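Local atomic coordinates of oxysterol-binding protein homolog 3 (Saccharomyces cerevisiae, PDB entry 4IC4), a protein that carries lipids in the hydrophobic pocket of its OSBP-related domain and transfers them between membranes through the cytosol, in directional transport coupled to phosphoinositides. Residues S65-I71 / R117-P122; A125-L130 / T319-R324; N32-A38 / K294-K300. One frame throughout, in Å; residues are numbered along the deposited sequence.

Contacts 1 and 2 lie in the OSBP-related domain, contact 2 on the first of its curled antiparallel strands, 127-132; contact 3 joins residues 32-38 to residues 294-300 of that domain. Contact 3 spans the longest loop and encloses contact 1; contact 2 follows contact 1 and crosses contact 3 along the chain. Contact 1 is central, about 13 Å from each of the others between centres. It touches contact 2 through Ser70 and Asn121, and contact 3 through Glu67, Pro68 and Arg117, whereas contacts 2 and 3 stay about 9 Å apart at nearest atoms. Lys118 of contact 1 binds phosphatidylinositol 4-phosphate; the side chains of Arg324 and Tyr296 each lie about 9 Å from its own.

Contact 1 of 3, residues S65-I71 / R117-P122; sequences SNEPISI and RKPFNP
With CG set beside its backbone N (chi1 -64°), Asn66 swings its amide over the ring of Phe120, whose own CG is likewise turned away from its carbonyl carbon (chi1 -79°). Asn66 OD1 sits 3.6 Å above the ring plane, over its centre, and is also hydrogen-bonded to Lys342, while Glu67 O lies at the ring edge, 3.3 Å from Phe120 CD2. The other end of the amide turns to the backbone: Asn66 ND2 donates to Lys118 O (3.2 Å), and Glu67 N donates to the same oxygen from the opposite face of its carbonyl plane. Two donors thus grip one acceptor, neither of them in that plane. Lys118 N completes the pairing by donating to Ser65 O.

The two short parallel bridges, Asn66 with Lys118 and Ser70 with Phe120, differ in register by two residues. This beta bulge contains Pro68, the centre of an inverse gamma turn closed by Ile69 N and Glu67 O. Beyond it, Phe120 N donates to Ile69 O (2.8 Å) in the carbonyl plane. The carboxylate of Glu67 runs alongside Pro119, OE2 coming 3.1 Å from Pro119 CG, and OE1 forms a salt bridge with Arg114. Farther along, Ile71 crosses Pro122 at about a right angle, its CB 3.6 Å from Pro122 CD.

Lys118 binds phosphatidylinositol 4-phosphate, and the pairing is likely to hold its backbone in place. Helix 325-331 packs against Phe120 and Ser70, helix 71-76 against Ile69 and Pro119, and Phe151 of strand 150-157 against Ile71 and Pro122.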
loop_
_atom_site.group_PDB
_atom_site.type_symbol
_atom_site.label_atom_id
_atom_site.label_comp_id
_atom_site.label_asym_id
_atom_site.label_seq_id
_atom_site.Cartn_x
_atom_site.Cartn_y
_atom_site.Cartn_z
ATOM N N SER A 65 -6.011 8.347 -15.959
ATOM C CA SER A 65 -4.924 7.386 -15.789
ATOM C C SER A 65 -4.901 6.880 -14.349
ATOM O O SER A 65 -4.122 5.993 -14.008
ATOM C CB SER A 65 -3.573 8.036 -16.092
ATOM O OG SER A 65 -3.492 8.486 -17.434
ATOM N N ASN A 66 -5.756 7.455 -13.510
ATOM C CA ASN A 66 -5.813 7.080 -12.100
ATOM C C ASN A 66 -6.965 6.152 -11.733
ATOM O O ASN A 66 -7.902 5.945 -12.510
ATOM C CB ASN A 66 -5.959 8.338 -11.233
ATOM C CG ASN A 66 -4.767 9.264 -11.324
ATOM O OD1 ASN A 66 -4.914 10.485 -11.232
ATOM N ND2 ASN A 66 -3.583 8.700 -11.486
ATOM N N GLU A 67 -6.857 5.585 -10.533
ATOM C CA GLU A 67 -7.905 4.771 -9.934
ATOM C C GLU A 67 -8.308 5.695 -8.775
ATOM O O GLU A 67 -7.502 6.524 -8.338
ATOM C CB GLU A 67 -7.375 3.419 -9.442
ATOM C CG GLU A 67 -6.140 3.479 -8.577
ATOM C CD GLU A 67 -5.664 2.100 -8.159
ATOM O OE1 GLU A 67 -6.109 1.105 -8.772
ATOM O OE2 GLU A 67 -4.841 2.012 -7.225
ATOM N N PRO A 68 -9.542 5.573 -8.268
ATOM C CA PRO A 68 -10.010 6.438 -7.180
ATOM C C PRO A 68 -9.495 6.299 -5.749
ATOM O O PRO A 68 -10.284 6.243 -4.809
ATOM C CB PRO A 68 -11.530 6.301 -7.268
ATOM C CG PRO A 68 -11.701 4.887 -7.692
ATOM C CD PRO A 68 -10.627 4.696 -8.747
ATOM N N ILE A 69 -8.178 6.250 -5.588
ATOM C CA ILE A 69 -7.557 6.209 -4.259
ATOM C C ILE A 69 -6.196 6.891 -4.362
ATOM O O ILE A 69 -5.665 7.066 -5.463
ATOM C CB ILE A 69 -7.336 4.764 -3.697
ATOM C CG1 ILE A 69 -6.430 3.957 -4.625
ATOM C CG2 ILE A 69 -8.673 4.080 -3.445
ATOM C CD1 ILE A 69 -5.937 2.669 -3.986
ATOM N N SER A 70 -5.643 7.303 -3.224
ATOM C CA SER A 70 -4.330 7.948 -3.207
ATOM C C SER A 70 -3.265 6.893 -2.925
ATOM O O SER A 70 -3.586 5.764 -2.548
ATOM C CB SER A 70 -4.268 9.025 -2.120
ATOM O OG SER A 70 -4.191 8.435 -0.832
ATOM N N ILE A 71 -1.996 7.254 -3.093
ATOM C CA ILE A 71 -0.932 6.287 -2.834
ATOM C C ILE A 71 -0.929 5.874 -1.362
ATOM O O ILE A 71 -0.585 4.741 -1.032
ATOM C CB ILE A 71 0.454 6.848 -3.215
ATOM C CG1 ILE A 71 0.497 7.127 -4.719
ATOM C CG2 ILE A 71 1.550 5.845 -2.832
ATOM C CD1 ILE A 71 1.818 7.692 -5.202
ATOM N N ARG A 117 -4.460 1.272 -14.176
ATOM C CA ARG A 117 -4.368 2.640 -13.663
ATOM C C ARG A 117 -3.503 2.720 -12.409
ATOM O O ARG A 117 -3.130 1.696 -11.835
ATOM C CB ARG A 117 -5.760 3.192 -13.341
ATOM C CG ARG A 117 -6.657 3.462 -14.543
ATOM C CD ARG A 117 -7.771 2.444 -14.600
ATOM N NE ARG A 117 -8.862 2.838 -15.484
ATOM C CZ ARG A 117 -9.913 2.069 -15.745
ATOM N NH1 ARG A 117 -10.007 0.865 -15.190
ATOM N NH2 ARG A 117 -10.867 2.499 -16.558
ATOM N N LYS A 118 -3.193 3.945 -11.983
ATOM C CA LYS A 118 -2.368 4.177 -10.799
ATOM C C LYS A 118 -3.090 5.094 -9.811
ATOM O O LYS A 118 -3.980 5.849 -10.190
ATOM C CB LYS A 118 -1.042 4.829 -11.199
ATOM C CG LYS A 118 -1.177 6.269 -11.670
ATOM C CD LYS A 118 0.170 6.854 -12.069
ATOM C CE LYS A 118 0.033 8.307 -12.497
ATOM N NZ LYS A 118 -0.513 9.154 -11.396
ATOM N N PRO A 119 -2.721 5.030 -8.524
ATOM C CA PRO A 119 -3.378 5.894 -7.538
ATOM C C PRO A 119 -2.983 7.355 -7.722
ATOM O O PRO A 119 -1.992 7.663 -8.383
ATOM C CB PRO A 119 -2.865 5.354 -6.202
ATOM C CG PRO A 119 -2.532 3.920 -6.504
ATOM C CD PRO A 119 -1.883 4.016 -7.864
ATOM N N PHE A 120 -3.776 8.253 -7.147
ATOM C CA PHE A 120 -3.472 9.679 -7.198
ATOM C C PHE A 120 -2.237 9.932 -6.340
ATOM O O PHE A 120 -2.065 9.304 -5.288
ATOM C CB PHE A 120 -4.604 10.501 -6.588
ATOM C CG PHE A 120 -5.790 10.694 -7.486
ATOM C CD1 PHE A 120 -6.085 11.955 -7.995
ATOM C CD2 PHE A 120 -6.646 9.639 -7.770
ATOM C CE1 PHE A 120 -7.221 12.164 -8.770
ATOM C CE2 PHE A 120 -7.786 9.837 -8.543
ATOM C CZ PHE A 120 -8.075 11.106 -9.042
ATOM N N ASN A 121 -1.380 10.848 -6.779
ATOM C CA ASN A 121 -0.204 11.204 -5.994
ATOM C C ASN A 121 -0.697 12.061 -4.831
ATOM O O ASN A 121 -1.369 13.069 -5.033
ATOM C CB ASN A 121 0.781 12.027 -6.827
ATOM C CG ASN A 121 1.401 11.231 -7.948
ATOM O OD1 ASN A 121 1.988 10.177 -7.722
ATOM N ND2 ASN A 121 1.280 11.738 -9.171
ATOM N N PRO A 122 -0.383 11.664 -3.593
ATOM C CA PRO A 122 -0.844 12.479 -2.468
ATOM C C PRO A 122 -0.134 13.828 -2.467
ATOM O O PRO A 122 0.920 13.991 -3.080
ATOM C CB PRO A 122 -0.450 11.648 -1.249
ATOM C CG PRO A 122 -0.378 10.245 -1.777
ATOM C CD PRO A 122 0.264 10.428 -3.125
HETATM O O HOH W 1 -3.002 0.796 -8.921
#

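Contact 2 of 3, residues A125-L130 / T319-R324; sequences AETFEL and TDSRLR
Glu126, extended with CG opposite the backbone N (chi1 176°), reaches its carboxylate between Ser321 and Arg324. Arg324 NH1 forms a salt bridge to Glu126 OE2 (2.9 Å) on that oxygen's syn side, with the carboxylate and guanidinium planes 73° apart; Asp326 is a second acidic partner of Arg324. Arg322 forms the other salt bridge, to Asp320 OD2 within its own segment.

Side-chain hydrogen bonds come next. Ser321 OG donates to Glu126 OE1 (2.6 Å), on the anti lone pair, and the hydroxyls of Thr127 and Thr319 meet with OG1 atoms 2.7 Å apart. Asp320 OD1 accepts from Glu129 N, met nearly along the C-O bond, and a water links this oxygen to Thr127 OG1. Asp320 OD2 accepts from both Arg322 NH1 and Arg322 N, the latter closing an Asx turn. Arg322 also grips the strand backbone end-on: NH1 and NH2 both donate to Glu129 O, each at 2.9 Å, with that oxygen close to the guanidinium plane.

Between the backbones, Thr127 N donates to Thr319 O (3.0 Å) and Ser321 N to Thr127 O, a single bridge tying strand 127-132 to the loop ahead of helix 325-331.

The aromatic contact is made by Phe128. Its edge atom CE1 lies 3.1 Å above one face of the Arg322 guanidinium, offset toward the rim, with the planes 25° apart.

The loop is thus fastened by backbone and side-chain hydrogen bonds and one cross-segment salt bridge. The charges of Glu126 and Asp320 are probably balanced by Arg324 and Arg322, while Glu129 pairs with Arg385; salt bridge, backbone carbonyl and the Phe128 ring over one guanidinium face together probably hold Arg322 against rotation.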
loop_
_atom_site.group_PDB
_atom_site.type_symbol
_atom_site.label_atom_id
_atom_site.label_comp_id
_atom_site.label_asym_id
_atom_site.label_seq_id
_atom_site.Cartn_x
_atom_site.Cartn_y
_atom_site.Cartn_z
ATOM N N ALA A 125 1.938 16.519 3.023
ATOM C CA ALA A 125 1.163 16.720 4.247
ATOM C C ALA A 125 -0.228 16.100 4.196
ATOM O O ALA A 125 -0.998 16.215 5.148
ATOM C CB ALA A 125 1.076 18.209 4.595
ATOM N N GLU A 126 -0.562 15.462 3.078
ATOM C CA GLU A 126 -1.840 14.770 2.986
ATOM C C GLU A 126 -1.701 13.582 3.946
ATOM O O GLU A 126 -0.605 13.047 4.140
ATOM C CB GLU A 126 -2.080 14.269 1.555
ATOM C CG GLU A 126 -3.355 13.449 1.373
ATOM C CD GLU A 126 -3.655 13.151 -0.089
ATOM O OE1 GLU A 126 -4.313 12.128 -0.374
ATOM O OE2 GLU A 126 -3.238 13.947 -0.958
ATOM N N THR A 127 -2.811 13.167 4.540
ATOM C CA THR A 127 -2.792 12.056 5.477
ATOM C C THR A 127 -3.870 11.043 5.133
ATOM O O THR A 127 -4.748 11.301 4.311
ATOM C CB THR A 127 -3.057 12.544 6.919
ATOM O OG1 THR A 127 -4.296 13.267 6.958
ATOM C CG2 THR A 127 -1.929 13.438 7.401
ATOM N N PHE A 128 -3.775 9.872 5.738
ATOM C CA PHE A 128 -4.801 8.867 5.562
ATOM C C PHE A 128 -4.824 7.996 6.794
ATOM O O PHE A 128 -3.835 7.351 7.131
ATOM C CB PHE A 128 -4.578 7.987 4.332
ATOM C CG PHE A 128 -5.600 6.893 4.193
ATOM C CD1 PHE A 128 -6.945 7.200 3.998
ATOM C CD2 PHE A 128 -5.227 5.556 4.301
ATOM C CE1 PHE A 128 -7.907 6.191 3.915
ATOM C CE2 PHE A 128 -6.179 4.538 4.221
ATOM C CZ PHE A 128 -7.526 4.854 4.027
ATOM N N GLU A 129 -5.951 8.008 7.490
ATOM C CA GLU A 129 -6.100 7.179 8.669
ATOM C C GLU A 129 -6.976 5.998 8.283
ATOM O O GLU A 129 -7.785 6.086 7.355
ATOM C CB GLU A 129 -6.787 7.942 9.806
ATOM C CG GLU A 129 -8.251 8.291 9.523
ATOM C CD GLU A 129 -9.040 8.605 10.787
ATOM O OE1 GLU A 129 -10.071 7.943 11.014
ATOM O OE2 GLU A 129 -8.641 9.509 11.547
ATOM N N LEU A 130 -6.806 4.893 8.993
ATOM C CA LEU A 130 -7.611 3.709 8.746
ATOM C C LEU A 130 -7.779 2.940 10.041
ATOM O O LEU A 130 -6.839 2.320 10.544
ATOM C CB LEU A 130 -6.969 2.809 7.683
ATOM C CG LEU A 130 -7.770 1.537 7.373
ATOM C CD1 LEU A 130 -9.144 1.897 6.810
ATOM C CD2 LEU A 130 -6.998 0.679 6.390
ATOM N N THR A 319 -6.785 17.204 6.098
ATOM C CA THR A 319 -5.868 16.556 5.167
ATOM C C THR A 319 -6.099 15.108 4.728
ATOM O O THR A 319 -5.338 14.595 3.906
ATOM C CB THR A 319 -4.444 16.616 5.754
ATOM O OG1 THR A 319 -4.451 15.985 7.040
ATOM C CG2 THR A 319 -3.977 18.066 5.924
ATOM N N ASP A 320 -7.120 14.439 5.254
ATOM C CA ASP A 320 -7.332 13.038 4.893
ATOM C C ASP A 320 -7.663 12.828 3.415
ATOM O O ASP A 320 -8.387 13.624 2.808
ATOM C CB ASP A 320 -8.444 12.442 5.758
ATOM C CG ASP A 320 -8.453 10.921 5.737
ATOM O OD1 ASP A 320 -7.675 10.300 6.492
ATOM O OD2 ASP A 320 -9.240 10.343 4.960
ATOM N N SER A 321 -7.138 11.751 2.836
ATOM C CA SER A 321 -7.392 11.445 1.427
ATOM C C SER A 321 -8.885 11.346 1.114
ATOM O O SER A 321 -9.302 11.610 -0.014
ATOM C CB SER A 321 -6.717 10.131 1.030
ATOM O OG SER A 321 -5.305 10.218 1.117
ATOM N N ARG A 322 -9.688 10.960 2.100
ATOM C CA ARG A 322 -11.132 10.844 1.883
ATOM C C ARG A 322 -11.779 12.198 1.612
ATOM O O ARG A 322 -12.918 12.258 1.150
ATOM C CB ARG A 322 -11.819 10.228 3.099
ATOM C CG ARG A 322 -11.393 8.811 3.437
ATOM C CD ARG A 322 -12.164 8.321 4.646
ATOM N NE ARG A 322 -11.742 6.996 5.090
ATOM C CZ ARG A 322 -10.646 6.752 5.801
ATOM N NH1 ARG A 322 -9.841 7.746 6.157
ATOM N NH2 ARG A 322 -10.363 5.509 6.172
ATOM N N LEU A 323 -11.059 13.277 1.904
ATOM C CA LEU A 323 -11.601 14.612 1.702
ATOM C C LEU A 323 -11.140 15.262 0.400
ATOM O O LEU A 323 -11.523 16.394 0.095
ATOM C CB LEU A 323 -11.253 15.501 2.904
ATOM C CG LEU A 323 -11.756 14.964 4.252
ATOM C CD1 LEU A 323 -11.382 15.928 5.372
ATOM C CD2 LEU A 323 -13.266 14.755 4.196
ATOM N N ARG A 324 -10.325 14.555 -0.378
ATOM C CA ARG A 324 -9.856 15.110 -1.646
ATOM C C ARG A 324 -10.990 15.172 -2.658
ATOM O O ARG A 324 -11.638 14.164 -2.954
ATOM C CB ARG A 324 -8.687 14.297 -2.206
ATOM C CG ARG A 324 -7.376 14.683 -1.555
ATOM C CD ARG A 324 -6.170 14.094 -2.241
ATOM N NE ARG A 324 -6.065 14.438 -3.657
ATOM C CZ ARG A 324 -4.941 14.305 -4.353
ATOM N NH1 ARG A 324 -3.846 13.857 -3.751
ATOM N NH2 ARG A 324 -4.907 14.587 -5.647
HETATM O O HOH W 2 -6.114 11.724 8.188
#

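Contact 3 of 3, residues N32-A38 / K294-K300; sequences NDIPEAA and KKYGFTK
Ile34 CD1 meets two rings: it approaches Tyr296 CD2 at the edge of that ring, and comes within 3.4 Å of Phe298 CD2. The first torsion of Ile34 tucks CG1 into the gap flanked by its N and C (chi1 53°), which carries CD1 toward the aromatic pair and leaves CG1 against Lys295 CB. Against the Tyr296 ring, Ala37 CB makes an off-centre CH-pi contact, 4.0 Å from the ring centroid, and lies 3.6 Å from CZ. With an alanine in place of Tyr296, Ala37 CB would probably lose the ring it packs on and Ile34 CD1 one of its two aromatic neighbours.

Backbone bonds probably position these side chains. Ala37 N donates to Lys294 O (2.8 Å) in a nearly straight bond, and a water bridges Lys294 O to Ala37 O. A type I' turn from Lys295 to Phe298, closed by Phe298 N to Lys295 O, presents Tyr296 and Phe298 to the first segment.

Lysine chains make up the outer shell. Lys294 runs beside Glu36, its CD 3.2 Å from Glu36 OE1. Lys295 and Ile34 lie alongside, running in opposite senses, and Lys295 CD packs on Ile34 O; the ammonium of Lys295 is hydrogen-bonded to Ser290 O, with the carboxylates of Asp33 and Glu36 nearby but beyond salt-bridge distance.

The contact thus ties the chain ahead of helix 44-50 to the loop ahead of helix 300-305. Deeper in the fold, toward contact 1, Tyr296 packs on Pro68 and Arg117, and both aromatic residues touch Glu67 of strand 66-67.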
loop_
_atom_site.group_PDB
_atom_site.type_symbol
_atom_site.label_atom_id
_atom_site.label_comp_id
_atom_site.label_asym_id
_atom_site.label_seq_id
_atom_site.Cartn_x
_atom_site.Cartn_y
_atom_site.Cartn_z
ATOM N N ASN A 32 -18.287 -1.983 0.559
ATOM C CA ASN A 32 -17.773 -3.177 -0.115
ATOM C C ASN A 32 -17.998 -3.119 -1.621
ATOM O O ASN A 32 -18.147 -4.153 -2.276
ATOM C CB ASN A 32 -18.455 -4.430 0.443
ATOM C CG ASN A 32 -18.204 -4.618 1.924
ATOM O OD1 ASN A 32 -17.060 -4.621 2.373
ATOM N ND2 ASN A 32 -19.276 -4.781 2.693
ATOM N N ASP A 33 -18.012 -1.909 -2.167
ATOM C CA ASP A 33 -18.257 -1.732 -3.589
ATOM C C ASP A 33 -17.997 -0.280 -3.966
ATOM O O ASP A 33 -17.923 0.596 -3.096
ATOM C CB ASP A 33 -19.714 -2.119 -3.888
ATOM C CG ASP A 33 -20.035 -2.134 -5.370
ATOM O OD1 ASP A 33 -19.199 -2.604 -6.165
ATOM O OD2 ASP A 33 -21.142 -1.686 -5.738
ATOM N N ILE A 34 -17.838 -0.035 -5.262
ATOM C CA ILE A 34 -17.614 1.309 -5.781
ATOM C C ILE A 34 -18.311 1.435 -7.122
ATOM O O ILE A 34 -18.632 0.430 -7.764
ATOM C CB ILE A 34 -16.120 1.625 -6.035
ATOM C CG1 ILE A 34 -15.497 0.535 -6.917
ATOM C CG2 ILE A 34 -15.393 1.811 -4.721
ATOM C CD1 ILE A 34 -14.195 0.954 -7.566
ATOM N N PRO A 35 -18.561 2.674 -7.561
ATOM C CA PRO A 35 -19.221 2.869 -8.854
ATOM C C PRO A 35 -18.292 2.367 -9.957
ATOM O O PRO A 35 -17.071 2.367 -9.798
ATOM C CB PRO A 35 -19.414 4.382 -8.915
ATOM C CG PRO A 35 -19.564 4.763 -7.470
ATOM C CD PRO A 35 -18.484 3.939 -6.811
ATOM N N GLU A 36 -18.860 1.930 -11.075
ATOM C CA GLU A 36 -18.038 1.451 -12.172
ATOM C C GLU A 36 -17.178 2.596 -12.696
ATOM O O GLU A 36 -17.555 3.764 -12.576
ATOM C CB GLU A 36 -18.920 0.899 -13.295
ATOM C CG GLU A 36 -19.629 -0.395 -12.935
ATOM C CD GLU A 36 -20.619 -0.829 -13.998
ATOM O OE1 GLU A 36 -20.232 -0.894 -15.183
ATOM O OE2 GLU A 36 -21.783 -1.109 -13.647
ATOM N N ALA A 37 -16.020 2.260 -13.259
ATOM C CA ALA A 37 -15.122 3.270 -13.811
ATOM C C ALA A 37 -15.916 4.078 -14.834
ATOM O O ALA A 37 -16.677 3.513 -15.614
ATOM C CB ALA A 37 -13.928 2.600 -14.474
ATOM N N ALA A 38 -15.740 5.395 -14.826
ATOM C CA ALA A 38 -16.468 6.262 -15.747
ATOM C C ALA A 38 -15.721 6.586 -17.041
ATOM O O ALA A 38 -16.265 7.261 -17.913
ATOM C CB ALA A 38 -16.851 7.552 -15.039
ATOM N N LYS A 294 -15.029 -3.968 -14.349
ATOM C CA LYS A 294 -15.604 -2.643 -14.533
ATOM C C LYS A 294 -15.326 -1.726 -13.351
ATOM O O LYS A 294 -15.748 -0.571 -13.349
ATOM C CB LYS A 294 -17.116 -2.756 -14.729
ATOM C CG LYS A 294 -17.525 -3.650 -15.890
ATOM C CD LYS A 294 -19.035 -3.744 -15.999
ATOM C CE LYS A 294 -19.445 -4.627 -17.164
ATOM N NZ LYS A 294 -18.903 -4.118 -18.454
ATOM N N LYS A 295 -14.613 -2.243 -12.354
ATOM C CA LYS A 295 -14.309 -1.468 -11.160
ATOM C C LYS A 295 -12.836 -1.491 -10.747
ATOM O O LYS A 295 -12.513 -1.693 -9.572
ATOM C CB LYS A 295 -15.185 -1.954 -10.002
ATOM C CG LYS A 295 -16.678 -1.878 -10.290
ATOM C CD LYS A 295 -17.499 -2.455 -9.146
ATOM C CE LYS A 295 -18.974 -2.524 -9.511
ATOM N NZ LYS A 295 -19.190 -3.346 -10.729
ATOM N N TYR A 296 -11.950 -1.299 -11.722
ATOM C CA TYR A 296 -10.510 -1.242 -11.475
ATOM C C TYR A 296 -9.889 -2.502 -10.875
ATOM O O TYR A 296 -8.730 -2.479 -10.468
ATOM C CB TYR A 296 -10.197 -0.064 -10.544
ATOM C CG TYR A 296 -10.728 1.270 -11.015
ATOM C CD1 TYR A 296 -10.051 2.005 -11.987
ATOM C CD2 TYR A 296 -11.911 1.792 -10.496
ATOM C CE1 TYR A 296 -10.534 3.228 -12.433
ATOM C CE2 TYR A 296 -12.411 3.020 -10.939
ATOM C CZ TYR A 296 -11.713 3.729 -11.906
ATOM O OH TYR A 296 -12.184 4.941 -12.351
ATOM N N GLY A 297 -10.644 -3.594 -10.819
ATOM C CA GLY A 297 -10.107 -4.817 -10.245
ATOM C C GLY A 297 -9.928 -4.719 -8.738
ATOM O O GLY A 297 -9.188 -5.495 -8.138
ATOM N N PHE A 298 -10.623 -3.761 -8.133
ATOM C CA PHE A 298 -10.564 -3.518 -6.688
ATOM C C PHE A 298 -11.000 -4.698 -5.826
ATOM O O PHE A 298 -11.887 -5.466 -6.208
ATOM C CB PHE A 298 -11.497 -2.362 -6.309
ATOM C CG PHE A 298 -10.876 -0.992 -6.378
ATOM C CD1 PHE A 298 -9.723 -0.742 -7.118
ATOM C CD2 PHE A 298 -11.500 0.070 -5.728
ATOM C CE1 PHE A 298 -9.206 0.553 -7.209
ATOM C CE2 PHE A 298 -10.993 1.359 -5.814
ATOM C CZ PHE A 298 -9.847 1.601 -6.553
ATOM N N THR A 299 -10.384 -4.827 -4.654
ATOM C CA THR A 299 -10.807 -5.843 -3.697
ATOM C C THR A 299 -11.871 -5.115 -2.878
ATOM O O THR A 299 -12.038 -3.896 -3.008
ATOM C CB THR A 299 -9.686 -6.275 -2.711
ATOM O OG1 THR A 299 -9.423 -5.218 -1.776
ATOM C CG2 THR A 299 -8.412 -6.627 -3.459
ATOM N N LYS A 300 -12.605 -5.842 -2.047
ATOM C CA LYS A 300 -13.597 -5.186 -1.214
ATOM C C LYS A 300 -12.872 -4.219 -0.284
ATOM O O LYS A 300 -13.368 -3.134 -0.000
ATOM C CB LYS A 300 -14.396 -6.211 -0.408
ATOM C CG LYS A 300 -15.416 -6.946 -1.251
ATOM C CD LYS A 300 -16.226 -7.932 -0.432
ATOM C CE LYS A 300 -17.261 -8.626 -1.304
ATOM N NZ LYS A 300 -18.060 -9.613 -0.527
HETATM O O HOH W 3 -16.910 0.789 -15.980
#